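Local coordinates for protein 4-hydroxy-3-methylbut-2-enyl diphosphate reductase (Aquifex aeolicus, PDB 3DNF) that catalyses the final step of the non-mevalonate isoprenoid pathway, reducing a hydroxymethylbutenyl diphosphate to isopentenyl and dimethylallyl diphosphates with an iron-sulfur cluster, at residues K17-L22 with G38-N43; E24-E29 with G66-I71; E79-L84 with V91-C96; V117-K122 with E169-E174. All blocks are in the same frame, centred on the assembly; numbering follows the deposited sequence. Where two conformers were deposited one is given.

How the contacts relate
Helix 14-26 serves both contact 1 and contact 2. In contact 1 residues 17-22 close a loop of 15 residues by meeting the connection 38-43, which follows strand 34-36. Contact 2 starts further along the same helix and reaches strand 68-71, so the two loops cross. Contact 3 comes next in series: only six residues separate segments 79-84 and 91-96, which lie on helix 78-86 and strand 90-93. That strand neighbours 68-71 in a parallel sheet, where V69 and I71 probably hydrogen-bond with I92, while A94 touches A19 and L22 of contact 1. Contact 4, separate from these three, joins strand 115-119 of another parallel sheet to helix 169-182 across a gap of 46 residues.

Contact 1: K17-L22 with G38-N43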
loop_
_atom_site.group_PDB
_atom_site.type_symbol
_atom_site.label_atom_id
_atom_site.label_comp_id
_atom_site.label_asym_id
_atom_site.label_seq_id
_atom_site.Cartn_x
_atom_site.Cartn_y
_atom_site.Cartn_z
ATOM N N LYS B 17 -29.790 0.025 9.259
ATOM C CA LYS B 17 -31.177 0.076 8.827
ATOM C C LYS B 17 -31.706 -1.353 8.690
ATOM O O LYS B 17 -32.770 -1.665 9.189
ATOM C CB LYS B 17 -31.280 0.773 7.461
ATOM C CG LYS B 17 -31.413 2.256 7.488
ATOM C CD LYS B 17 -31.813 2.736 6.099
ATOM C CE LYS B 17 -32.699 3.975 6.165
ATOM N NZ LYS B 17 -32.010 5.176 5.631
ATOM N N ARG B 18 -30.936 -2.200 8.025
ATOM C CA ARG B 18 -31.288 -3.608 7.793
ATOM C C ARG B 18 -31.406 -4.367 9.129
ATOM O O ARG B 18 -32.387 -5.108 9.334
ATOM C CB ARG B 18 -30.224 -4.257 6.902
ATOM C CG ARG B 18 -30.330 -5.751 6.770
ATOM C CD ARG B 18 -29.320 -6.257 5.751
ATOM N NE ARG B 18 -29.439 -7.707 5.583
ATOM C CZ ARG B 18 -28.835 -8.616 6.348
ATOM N NH1 ARG B 18 -28.079 -8.244 7.373
ATOM N NH2 ARG B 18 -29.007 -9.908 6.065
ATOM N N ALA B 19 -30.435 -4.174 10.033
ATOM C CA ALA B 19 -30.484 -4.821 11.373
ATOM C C ALA B 19 -31.756 -4.435 12.146
ATOM O O ALA B 19 -32.420 -5.305 12.748
ATOM C CB ALA B 19 -29.240 -4.525 12.181
ATOM N N VAL B 20 -32.090 -3.136 12.117
ATOM C CA VAL B 20 -33.293 -2.612 12.823
ATOM C C VAL B 20 -34.555 -3.276 12.285
ATOM O O VAL B 20 -35.411 -3.708 13.075
ATOM C CB VAL B 20 -33.350 -1.065 12.816
ATOM C CG1 VAL B 20 -34.692 -0.525 13.284
ATOM C CG2 VAL B 20 -32.273 -0.534 13.707
ATOM N N LYS B 21 -34.622 -3.356 10.962
ATOM C CA LYS B 21 -35.776 -3.924 10.279
ATOM C C LYS B 21 -35.879 -5.423 10.555
ATOM O O LYS B 21 -36.966 -5.922 10.816
ATOM C CB LYS B 21 -35.755 -3.619 8.775
ATOM C CG LYS B 21 -37.116 -3.851 8.129
ATOM C CD LYS B 21 -37.430 -2.839 7.041
ATOM C CE LYS B 21 -38.932 -2.843 6.707
ATOM N NZ LYS B 21 -39.788 -2.434 7.863
ATOM N N LEU B 22 -34.749 -6.137 10.573
ATOM C CA LEU B 22 -34.766 -7.560 10.909
ATOM C C LEU B 22 -35.237 -7.764 12.343
ATOM O O LEU B 22 -35.932 -8.719 12.658
ATOM C CB LEU B 22 -33.355 -8.178 10.756
ATOM C CG LEU B 22 -32.887 -8.373 9.304
ATOM C CD1 LEU B 22 -31.468 -8.872 9.273
ATOM C CD2 LEU B 22 -33.789 -9.348 8.508
ATOM N N GLY B 38 -26.906 -7.175 23.080
ATOM C CA GLY B 38 -26.472 -5.822 23.451
ATOM C C GLY B 38 -27.403 -4.819 22.761
ATOM O O GLY B 38 -28.204 -5.210 21.901
ATOM N N PRO B 39 -27.281 -3.531 23.095
ATOM C CA PRO B 39 -28.125 -2.505 22.448
ATOM C C PRO B 39 -27.811 -2.428 20.957
ATOM O O PRO B 39 -26.647 -2.478 20.546
ATOM C CB PRO B 39 -27.717 -1.223 23.160
ATOM C CG PRO B 39 -26.322 -1.480 23.578
ATOM C CD PRO B 39 -26.327 -2.910 24.030
ATOM N N ILE B 40 -28.843 -2.295 20.121
ATOM C CA ILE B 40 -28.635 -2.474 18.685
ATOM C C ILE B 40 -27.754 -1.377 18.057
ATOM O O ILE B 40 -27.110 -1.618 17.034
ATOM C CB ILE B 40 -29.978 -2.549 17.935
ATOM C CG1 ILE B 40 -29.745 -3.046 16.512
ATOM C CG2 ILE B 40 -30.727 -1.239 18.031
ATOM C CD1 ILE B 40 -30.978 -3.782 15.926
ATOM N N ILE B 41 -27.800 -0.192 18.654
ATOM C CA ILE B 41 -27.005 0.980 18.262
ATOM C C ILE B 41 -26.779 1.827 19.499
ATOM O O ILE B 41 -27.513 1.686 20.496
ATOM C CB ILE B 41 -27.691 1.864 17.170
ATOM C CG1 ILE B 41 -29.102 2.327 17.591
ATOM C CG2 ILE B 41 -27.670 1.145 15.816
ATOM C CD1 ILE B 41 -29.494 3.633 16.952
ATOM N N HIS B 42 -25.779 2.722 19.461
ATOM C CA HIS B 42 -25.574 3.622 20.602
ATOM C C HIS B 42 -26.440 4.866 20.470
ATOM O O HIS B 42 -25.970 5.944 20.138
ATOM C CB HIS B 42 -24.095 3.953 20.824
ATOM C CG HIS B 42 -23.286 2.769 21.271
ATOM N ND1 HIS B 42 -23.861 1.641 21.830
ATOM C CD2 HIS B 42 -21.949 2.538 21.253
ATOM C CE1 HIS B 42 -22.917 0.762 22.121
ATOM N NE2 HIS B 42 -21.747 1.282 21.783
ATOM N N ASN B 43 -27.724 4.684 20.727
ATOM C CA ASN B 43 -28.696 5.739 20.747
ATOM C C ASN B 43 -29.769 5.284 21.702
ATOM O O ASN B 43 -30.559 4.372 21.361
ATOM C CB ASN B 43 -29.262 5.967 19.348
ATOM C CG ASN B 43 -30.196 7.156 19.279
ATOM O OD1 ASN B 43 -31.046 7.372 20.152
ATOM N ND2 ASN B 43 -30.036 7.950 18.231
#
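Beside the apolar meeting of A19 and V20 with I40, the polar atom gripped by more than one group is N43 OD1, which takes a hydrogen bond from the backbone N of E46 and a weak one from that of Q45. N43 is thus the N-cap of helix 44-53, and an asparagine suits the place because its amide oxygen can accept from the first turn while ND2 donates to the carbonyl O of S265. The contact belongs to an alpha/beta lobe: the loop 38-43 leaves parallel strand 34-36, passes helix 14-26 and enters helix 44-53. Within this loop H42, predicted to bind the diphosphate substrate, is the centre of an inverse gamma turn.

Across the contact no hydrogen bond forms, and the join rests on one methyl. I40 has CG1 anti to its backbone N (chi1 -167°), which sends CD1 to the helix surface, where it sits 3.8 Å from A19 O. The same methyl, I40 CD1, lies 4.2 Å from A19 CB. Alanine is apt here, since its short side chain lets the isoleucine come close to the helix backbone, and the side chain of A19 is itself about 7 Å from the iron-sulfur cluster. I40 also touches A23 and L50, and V20 rests on E46 and R49, so both helices enclose this buried spot. The side chains of V20 and I40 cross at about a right angle, with V20 CG2 4.1 Å from I40 CD1.

Contact 2: E24-E29 with G66-I71; sequences EESLKE and GDTVII
S26, T68 and I70 meet without rings or planar side chains, so there are no faces or edges to match: a hydroxyl from the helix side lies against the methyls of two strand residues. S26 OG approaches I70 CD1 at 3.6 Å and, more loosely, T68 CG2 at 4.3 Å. Both are van der Waals contacts, and no hydrogen bond crosses between 24-29 and 66-71.

The hydroxyl can be buried here because its polar need is met within its own helix. With chi1 at 69°, OG stands between the backbone N and the carbonyl carbon and hydrogen-bonds A23 O, one turn back. The small side chain of a serine also leaves room for the longer isoleucine, whose CG1 branch carries CD1 up to the oxygen. T68 divides its two branches in the same spirit: CG2 faces S26, while OG1 pairs with S30 OG, which also bonds S26 O.

Strand 68-71 runs between strands 34-36 and 90-93 of a parallel sheet, and the late part of helix 14-26 lies over it. V34 touches both S26 and I70, I92 touches T68, and E24 bridges to R49 of helix 44-53.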
loop_
_atom_site.group_PDB
_atom_site.type_symbol
_atom_site.label_atom_id
_atom_site.label_comp_id
_atom_site.label_asym_id
_atom_site.label_seq_id
_atom_site.Cartn_x
_atom_site.Cartn_y
_atom_site.Cartn_z
ATOM N N GLU B 24 -37.231 -5.747 14.092
ATOM C CA GLU B 24 -38.662 -5.465 14.164
ATOM C C GLU B 24 -39.445 -6.636 13.575
ATOM O O GLU B 24 -40.472 -7.099 14.171
ATOM C CB GLU B 24 -38.959 -4.149 13.473
ATOM C CG GLU B 24 -38.433 -2.904 14.231
ATOM C CD GLU B 24 -38.530 -1.631 13.356
ATOM O OE1 GLU B 24 -38.824 -1.732 12.135
ATOM O OE2 GLU B 24 -38.264 -0.522 13.868
ATOM N N GLU B 25 -38.977 -7.135 12.439
ATOM C CA GLU B 25 -39.711 -8.218 11.761
ATOM C C GLU B 25 -39.715 -9.527 12.560
ATOM O O GLU B 25 -40.687 -10.303 12.465
ATOM C CB GLU B 25 -39.242 -8.426 10.315
ATOM C CG GLU B 25 -39.768 -7.352 9.338
ATOM C CD GLU B 25 -40.889 -7.826 8.387
ATOM O OE1 GLU B 25 -41.739 -8.669 8.761
ATOM O OE2 GLU B 25 -40.929 -7.312 7.242
ATOM N N SER B 26 -38.678 -9.770 13.345
ATOM C CA SER B 26 -38.579 -11.024 14.157
ATOM C C SER B 26 -39.682 -11.174 15.184
ATOM O O SER B 26 -39.977 -12.284 15.621
ATOM C CB SER B 26 -37.236 -11.181 14.868
ATOM O OG SER B 26 -37.047 -10.232 15.917
ATOM N N LEU B 27 -40.322 -10.066 15.564
ATOM C CA LEU B 27 -41.449 -10.123 16.509
ATOM C C LEU B 27 -42.585 -11.000 15.951
ATOM O O LEU B 27 -43.277 -11.603 16.731
ATOM C CB LEU B 27 -41.966 -8.715 16.772
ATOM C CG LEU B 27 -40.994 -7.873 17.628
ATOM C CD1 LEU B 27 -41.491 -6.401 17.454
ATOM C CD2 LEU B 27 -41.100 -8.283 19.061
ATOM N N LYS B 28 -42.753 -11.045 14.623
ATOM C CA LYS B 28 -43.833 -11.746 13.954
ATOM C C LYS B 28 -43.591 -13.237 13.820
ATOM O O LYS B 28 -44.453 -13.957 13.344
ATOM C CB LYS B 28 -44.124 -11.127 12.579
ATOM C CG LYS B 28 -44.869 -9.792 12.661
ATOM C CD LYS B 28 -44.838 -9.011 11.356
ATOM C CE LYS B 28 -45.750 -7.785 11.451
ATOM N NZ LYS B 28 -45.510 -6.908 10.268
ATOM N N GLU B 29 -42.424 -13.711 14.237
ATOM C CA GLU B 29 -42.083 -15.147 14.140
ATOM C C GLU B 29 -41.567 -15.685 15.478
ATOM O O GLU B 29 -41.226 -16.868 15.595
ATOM C CB GLU B 29 -41.008 -15.382 13.047
ATOM C CG GLU B 29 -39.712 -14.589 13.305
ATOM C CD GLU B 29 -38.539 -14.844 12.311
ATOM O OE1 GLU B 29 -38.220 -16.028 12.035
ATOM O OE2 GLU B 29 -37.896 -13.830 11.866
ATOM N N GLY B 66 -35.698 -21.024 23.495
ATOM C CA GLY B 66 -36.923 -20.592 22.809
ATOM C C GLY B 66 -37.010 -19.110 22.591
ATOM O O GLY B 66 -37.864 -18.655 21.801
ATOM N N ASP B 67 -36.164 -18.344 23.287
ATOM C CA ASP B 67 -36.082 -16.898 23.029
ATOM C C ASP B 67 -35.363 -16.581 21.695
ATOM O O ASP B 67 -34.667 -17.423 21.141
ATOM C CB ASP B 67 -35.412 -16.101 24.182
ATOM C CG ASP B 67 -36.272 -16.033 25.452
ATOM O OD1 ASP B 67 -37.514 -16.308 25.406
ATOM O OD2 ASP B 67 -35.699 -15.690 26.511
ATOM N N THR B 68 -35.558 -15.373 21.186
ATOM C CA THR B 68 -34.916 -14.969 19.919
ATOM C C THR B 68 -33.764 -14.043 20.289
ATOM O O THR B 68 -33.906 -13.185 21.162
ATOM C CB THR B 68 -35.896 -14.202 19.006
ATOM O OG1 THR B 68 -36.898 -15.105 18.544
ATOM C CG2 THR B 68 -35.155 -13.587 17.762
ATOM N N VAL B 69 -32.588 -14.280 19.700
ATOM C CA VAL B 69 -31.506 -13.301 19.863
ATOM C C VAL B 69 -31.042 -12.826 18.492
ATOM O O VAL B 69 -30.920 -13.599 17.538
ATOM C CB VAL B 69 -30.292 -13.838 20.682
ATOM C CG1 VAL B 69 -30.664 -14.021 22.168
ATOM C CG2 VAL B 69 -29.830 -15.112 20.055
ATOM N N ILE B 70 -30.858 -11.504 18.399
ATOM C CA ILE B 70 -30.436 -10.832 17.153
ATOM C C ILE B 70 -28.975 -10.399 17.213
ATOM O O ILE B 70 -28.560 -9.573 18.075
ATOM C CB ILE B 70 -31.368 -9.653 16.797
ATOM C CG1 ILE B 70 -32.832 -10.163 16.687
ATOM C CG2 ILE B 70 -30.919 -8.969 15.476
ATOM C CD1 ILE B 70 -33.844 -9.136 17.122
ATOM N N ILE B 71 -28.183 -10.980 16.321
ATOM C CA ILE B 71 -26.732 -10.614 16.231
ATOM C C ILE B 71 -26.658 -9.205 15.618
ATOM O O ILE B 71 -27.287 -8.973 14.596
ATOM C CB ILE B 71 -25.974 -11.609 15.360
ATOM C CG1 ILE B 71 -26.061 -13.026 15.995
ATOM C CG2 ILE B 71 -24.472 -11.128 15.119
ATOM C CD1 ILE B 71 -25.354 -14.122 15.203
#

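Contact 3: E79-L84 with V91-C96; sequences EKEEAL and VIDATC. With F3S (Fe3-s4 cluster), chain E.
A beta-alpha-beta crossover, strand 68-71 to helix 78-86 to strand 90-93, brings E81 and L84 of the helix against V91 and D93 of the last strand, which leads to a cluster ligand. L84 CB packs on V91 CG2 at 3.9 Å, an aliphatic pair suited to a helix-sheet interface.

Nearer the solvent, E81 has CG anti to its backbone N (chi1 -176°) and an extended chain that carries its carboxylate to D93. The two acids cross with their planes 65° apart and E81 OE1 4.1 Å from D93 OD2, where their like charges would probably repel. Water mediates instead: one molecule donates 2.6 Å to E81 OE2 and 2.8 Å to D93 OD2, and another lies between E81 OE1 and D93 OD2. R85, in a salt bridge with E81 OE2, probably offsets the charge.

D93 OD1 takes two bonds, from T95 N (3.0 Å), above the carboxylate plane in an Asx turn, and from T95 OG1 (2.6 Å) on its syn lone pair. With an alanine here, T95 N and OG1 would probably lose their acceptor, leaving the turn before C96 less firmly held. C96 SG binds the cluster iron FE3 at 2.2 Å.

The axes of helix segment 79-84 and strand segment 91-93 run roughly antiparallel, at 148°; strand 90-93 is the outermost of its sheet, and E81 and V91 both also touch I71 on neighbouring strand 68-71.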
loop_
_atom_site.group_PDB
_atom_site.type_symbol
_atom_site.label_atom_id
_atom_site.label_comp_id
_atom_site.label_asym_id
_atom_site.label_seq_id
_atom_site.Cartn_x
_atom_site.Cartn_y
_atom_site.Cartn_z
ATOM N N GLU B 79 -17.906 -19.348 16.632
ATOM C CA GLU B 79 -18.147 -20.229 17.772
ATOM C C GLU B 79 -19.148 -19.683 18.837
ATOM O O GLU B 79 -19.746 -20.452 19.591
ATOM C CB GLU B 79 -16.803 -20.626 18.436
ATOM C CG GLU B 79 -16.104 -19.469 19.165
ATOM C CD GLU B 79 -15.131 -18.649 18.289
ATOM O OE1 GLU B 79 -15.257 -18.574 17.030
ATOM O OE2 GLU B 79 -14.242 -18.019 18.906
ATOM N N LYS B 80 -19.290 -18.355 18.917
ATOM C CA LYS B 80 -20.262 -17.754 19.835
ATOM C C LYS B 80 -21.646 -17.840 19.230
ATOM O O LYS B 80 -22.623 -18.124 19.947
ATOM C CB LYS B 80 -19.921 -16.295 20.178
ATOM C CG LYS B 80 -20.764 -15.768 21.356
ATOM C CD LYS B 80 -20.375 -14.349 21.783
ATOM C CE LYS B 80 -21.229 -13.911 22.962
ATOM N NZ LYS B 80 -20.698 -12.632 23.555
ATOM N N GLU B 81 -21.726 -17.598 17.917
ATOM C CA GLU B 81 -23.003 -17.794 17.219
ATOM C C GLU B 81 -23.469 -19.244 17.413
ATOM O O GLU B 81 -24.657 -19.488 17.741
ATOM C CB GLU B 81 -22.831 -17.514 15.737
ATOM C CG GLU B 81 -24.175 -17.618 15.014
ATOM C CD GLU B 81 -24.095 -17.189 13.556
ATOM O OE1 GLU B 81 -23.250 -16.333 13.250
ATOM O OE2 GLU B 81 -24.882 -17.717 12.732
ATOM N N GLU B 82 -22.554 -20.195 17.287
ATOM C CA GLU B 82 -22.906 -21.603 17.458
ATOM C C GLU B 82 -23.320 -21.902 18.907
ATOM O O GLU B 82 -24.246 -22.665 19.135
ATOM C CB GLU B 82 -21.791 -22.556 16.966
ATOM C CG GLU B 82 -22.156 -24.040 17.044
ATOM C CD GLU B 82 -23.318 -24.484 16.125
ATOM O OE1 GLU B 82 -23.777 -23.724 15.235
ATOM O OE2 GLU B 82 -23.768 -25.648 16.307
ATOM N N ALA B 83 -22.626 -21.304 19.880
ATOM C CA ALA B 83 -22.969 -21.428 21.307
ATOM C C ALA B 83 -24.417 -20.987 21.571
ATOM O O ALA B 83 -25.130 -21.629 22.361
ATOM C CB ALA B 83 -21.987 -20.578 22.188
ATOM N N LEU B 84 -24.822 -19.880 20.959
ATOM C CA LEU B 84 -26.186 -19.379 21.080
ATOM C C LEU B 84 -27.214 -20.369 20.515
ATOM O O LEU B 84 -28.255 -20.616 21.172
ATOM C CB LEU B 84 -26.328 -17.981 20.469
ATOM C CG LEU B 84 -25.536 -16.941 21.323
ATOM C CD1 LEU B 84 -25.324 -15.745 20.462
ATOM C CD2 LEU B 84 -26.100 -16.617 22.691
ATOM N N VAL B 91 -31.798 -17.739 16.490
ATOM C CA VAL B 91 -30.710 -16.802 16.240
ATOM C C VAL B 91 -30.991 -16.142 14.911
ATOM O O VAL B 91 -31.055 -16.813 13.856
ATOM C CB VAL B 91 -29.314 -17.480 16.261
ATOM C CG1 VAL B 91 -28.235 -16.411 15.911
ATOM C CG2 VAL B 91 -29.055 -18.120 17.654
ATOM N N ILE B 92 -31.201 -14.832 14.968
ATOM C CA ILE B 92 -31.329 -14.004 13.772
ATOM C C ILE B 92 -30.010 -13.286 13.492
ATOM O O ILE B 92 -29.554 -12.467 14.291
ATOM C CB ILE B 92 -32.432 -12.946 13.925
ATOM C CG1 ILE B 92 -33.721 -13.540 14.557
ATOM C CG2 ILE B 92 -32.672 -12.176 12.597
ATOM C CD1 ILE B 92 -34.828 -13.909 13.642
ATOM N N ASP B 93 -29.438 -13.567 12.333
ATOM C CA ASP B 93 -28.135 -12.994 12.024
ATOM C C ASP B 93 -28.333 -11.693 11.273
ATOM O O ASP B 93 -28.573 -11.728 10.071
ATOM C CB ASP B 93 -27.269 -13.927 11.190
ATOM C CG ASP B 93 -25.851 -13.386 11.000
ATOM O OD1 ASP B 93 -25.533 -12.348 11.627
ATOM O OD2 ASP B 93 -25.044 -14.060 10.331
ATOM N N ALA B 94 -28.123 -10.564 11.960
ATOM C CA ALA B 94 -28.242 -9.261 11.330
ATOM C C ALA B 94 -26.859 -8.610 11.105
ATOM O O ALA B 94 -26.764 -7.409 10.914
ATOM C CB ALA B 94 -29.157 -8.329 12.131
ATOM N N THR B 95 -25.792 -9.407 11.138
ATOM C CA THR B 95 -24.487 -8.924 10.692
ATOM C C THR B 95 -24.586 -8.225 9.330
ATOM O O THR B 95 -25.175 -8.751 8.397
ATOM C CB THR B 95 -23.492 -10.108 10.550
ATOM O OG1 THR B 95 -23.471 -10.819 11.775
ATOM C CG2 THR B 95 -22.067 -9.576 10.251
ATOM N N CYS B 96 -24.006 -7.030 9.218
ATOM C CA CYS B 96 -24.014 -6.315 7.921
ATOM C C CYS B 96 -23.374 -7.188 6.820
ATOM O O CYS B 96 -22.318 -7.804 7.083
ATOM C CB CYS B 96 -23.269 -4.969 8.044
ATOM S SG CYS B 96 -23.339 -3.971 6.531
HETATM FE FE1 F3S E . -21.164 0.147 6.303
HETATM FE FE3 F3S E . -22.515 -2.056 7.120
HETATM FE FE4 F3S E . -22.895 0.216 7.997
HETATM S S1 F3S E . -20.261 -1.830 6.908
HETATM S S2 F3S E . -21.385 1.774 7.890
HETATM S S3 F3S E . -23.376 -0.301 5.947
HETATM S S4 F3S E . -23.344 -1.543 9.202
HETATM O O HOH W 1 -22.518 -14.592 11.048
HETATM O O HOH W 2 -25.259 -16.819 10.319
#

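Contact 4: V117-K122 with E169-E174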
loop_
_atom_site.group_PDB
_atom_site.type_symbol
_atom_site.label_atom_id
_atom_site.label_comp_id
_atom_site.label_asym_id
_atom_site.label_seq_id
_atom_site.Cartn_x
_atom_site.Cartn_y
_atom_site.Cartn_z
ATOM N N VAL B 117 -3.297 -9.299 7.760
ATOM C CA VAL B 117 -3.340 -8.099 8.551
ATOM C C VAL B 117 -4.733 -7.452 8.473
ATOM O O VAL B 117 -5.243 -7.211 7.391
ATOM C CB VAL B 117 -2.265 -7.137 8.045
ATOM C CG1 VAL B 117 -2.540 -5.709 8.531
ATOM C CG2 VAL B 117 -0.854 -7.621 8.465
ATOM N N LEU B 118 -5.364 -7.299 9.621
ATOM C CA LEU B 118 -6.671 -6.624 9.712
ATOM C C LEU B 118 -6.387 -5.227 10.241
ATOM O O LEU B 118 -6.007 -5.085 11.392
ATOM C CB LEU B 118 -7.595 -7.398 10.663
ATOM C CG LEU B 118 -8.961 -6.839 11.060
ATOM C CD1 LEU B 118 -9.759 -6.520 9.807
ATOM C CD2 LEU B 118 -9.673 -7.897 11.952
ATOM N N VAL B 119 -6.598 -4.195 9.406
ATOM C CA VAL B 119 -6.392 -2.815 9.849
ATOM C C VAL B 119 -7.668 -2.328 10.564
ATOM O O VAL B 119 -8.760 -2.264 9.983
ATOM C CB VAL B 119 -5.989 -1.840 8.666
ATOM C CG1 VAL B 119 -5.696 -0.433 9.225
ATOM C CG2 VAL B 119 -4.771 -2.387 7.873
ATOM N N GLY B 120 -7.549 -2.095 11.859
ATOM C CA GLY B 120 -8.727 -1.733 12.651
ATOM C C GLY B 120 -8.421 -1.577 14.122
ATOM O O GLY B 120 -7.268 -1.678 14.538
ATOM N N GLU B 121 -9.479 -1.377 14.898
ATOM C CA GLU B 121 -9.409 -1.212 16.350
ATOM C C GLU B 121 -9.461 -2.572 17.073
ATOM O O GLU B 121 -10.477 -3.285 16.990
ATOM C CB GLU B 121 -10.548 -0.297 16.806
ATOM C CG GLU B 121 -10.523 -0.021 18.311
ATOM C CD GLU B 121 -11.698 0.817 18.827
ATOM O OE1 GLU B 121 -12.674 1.087 18.077
ATOM O OE2 GLU B 121 -11.650 1.180 20.029
ATOM N N LYS B 122 -8.367 -2.934 17.752
ATOM C CA LYS B 122 -8.238 -4.266 18.394
ATOM C C LYS B 122 -9.451 -4.726 19.215
ATOM O O LYS B 122 -9.969 -5.835 19.020
ATOM C CB LYS B 122 -6.980 -4.355 19.255
ATOM C CG LYS B 122 -5.690 -4.288 18.441
ATOM C CD LYS B 122 -4.464 -4.380 19.300
ATOM C CE LYS B 122 -3.240 -4.288 18.415
ATOM N NZ LYS B 122 -1.987 -4.372 19.184
ATOM N N GLU B 169 -9.453 5.848 5.828
ATOM C CA GLU B 169 -8.690 5.573 4.599
ATOM C C GLU B 169 -7.251 6.024 4.703
ATOM O O GLU B 169 -6.354 5.375 4.162
ATOM C CB GLU B 169 -9.333 6.272 3.408
ATOM C CG GLU B 169 -10.702 5.709 2.984
ATOM C CD GLU B 169 -11.125 6.255 1.622
ATOM O OE1 GLU B 169 -10.707 7.360 1.252
ATOM O OE2 GLU B 169 -11.894 5.584 0.912
ATOM N N GLU B 170 -7.012 7.150 5.374
ATOM C CA GLU B 170 -5.649 7.637 5.493
ATOM C C GLU B 170 -4.687 6.658 6.145
ATOM O O GLU B 170 -3.587 6.442 5.643
ATOM C CB GLU B 170 -5.624 8.968 6.236
ATOM C CG GLU B 170 -5.353 10.129 5.316
ATOM C CD GLU B 170 -4.913 11.374 6.068
ATOM O OE1 GLU B 170 -5.449 11.621 7.173
ATOM O OE2 GLU B 170 -4.038 12.102 5.548
ATOM N N PHE B 171 -5.108 6.050 7.245
ATOM C CA PHE B 171 -4.250 5.039 7.884
ATOM C C PHE B 171 -4.138 3.742 7.093
ATOM O O PHE B 171 -3.066 3.144 6.992
ATOM C CB PHE B 171 -4.657 4.801 9.342
ATOM C CG PHE B 171 -3.731 3.871 10.067
ATOM C CD1 PHE B 171 -2.390 4.197 10.250
ATOM C CD2 PHE B 171 -4.205 2.662 10.550
ATOM C CE1 PHE B 171 -1.521 3.323 10.904
ATOM C CE2 PHE B 171 -3.352 1.775 11.209
ATOM C CZ PHE B 171 -2.011 2.112 11.397
ATOM N N PHE B 172 -5.235 3.355 6.480
ATOM C CA PHE B 172 -5.222 2.136 5.673
ATOM C C PHE B 172 -4.232 2.292 4.519
ATOM O O PHE B 172 -3.437 1.410 4.263
ATOM C CB PHE B 172 -6.595 1.917 5.120
ATOM C CG PHE B 172 -6.740 0.610 4.409
ATOM C CD1 PHE B 172 -6.663 -0.595 5.131
ATOM C CD2 PHE B 172 -6.883 0.579 3.013
ATOM C CE1 PHE B 172 -6.782 -1.795 4.490
ATOM C CE2 PHE B 172 -7.026 -0.644 2.354
ATOM C CZ PHE B 172 -6.952 -1.832 3.100
ATOM N N LYS B 173 -4.248 3.464 3.873
ATOM C CA LYS B 173 -3.343 3.773 2.754
ATOM C C LYS B 173 -1.860 3.691 3.195
ATOM O O LYS B 173 -1.016 3.132 2.483
ATOM C CB LYS B 173 -3.698 5.133 2.133
ATOM C CG LYS B 173 -2.674 5.646 1.161
ATOM C CD LYS B 173 -3.106 6.939 0.527
ATOM C CE LYS B 173 -2.019 7.423 -0.398
ATOM N NZ LYS B 173 -2.395 8.754 -0.934
ATOM N N GLU B 174 -1.578 4.228 4.388
ATOM C CA GLU B 174 -0.243 4.211 4.977
ATOM C C GLU B 174 0.251 2.799 5.281
ATOM O O GLU B 174 1.417 2.486 4.965
ATOM C CB GLU B 174 -0.212 5.084 6.255
ATOM C CG GLU B 174 1.100 5.059 7.031
ATOM C CD GLU B 174 2.225 5.780 6.320
ATOM O OE1 GLU B 174 1.948 6.543 5.362
ATOM O OE2 GLU B 174 3.404 5.579 6.700
#
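An alpha/beta layer holds this contact: strand 115-119 of a parallel sheet carries V119 against F171 and F172 at the start of helix 169-182. One valine serves two phenylalanines by giving each its own methyl.

V119 CG1 lies 3.7 Å from F171 CD2 and 3.8 Å from CE2 of the same ring. The other methyl, V119 CG2, takes the second ring, 3.8 Å from F172 CD1. The branch point joins in as well: V119 CB sits in the plane of the F172 ring, at its edge, 3.8 Å from F172 CD1. Both methyls approach their rings obliquely. The split follows from the valine torsion, chi1 -176°, which sets CG1 anti to the backbone N and CG2 beside it, so that the fork opens toward two consecutive helix residues. A beta-branched residue fits a strand and offers two methyls close to the backbone, while the long, flat phenylalanines span the distance from the helix. An alanine here lacks both methyls, and F171 would probably lose its V119 contact and F172 the larger part of its own, opening a gap between strand and helix and leaving the rings freer to turn. No hydrogen bond crosses, so the join is wholly apolar.

In the sheet, strand 115-119 lies between 141-144 and 158-163. V119 also touches I161, F171 reaches V144 on one neighbouring strand, and F172 reaches A163 on the other. Helix 169-182 also meets the second subunit: F172 packs on L181 of that chain, and K173 makes salt bridges to E174 and E178 of the same neighbouring subunit.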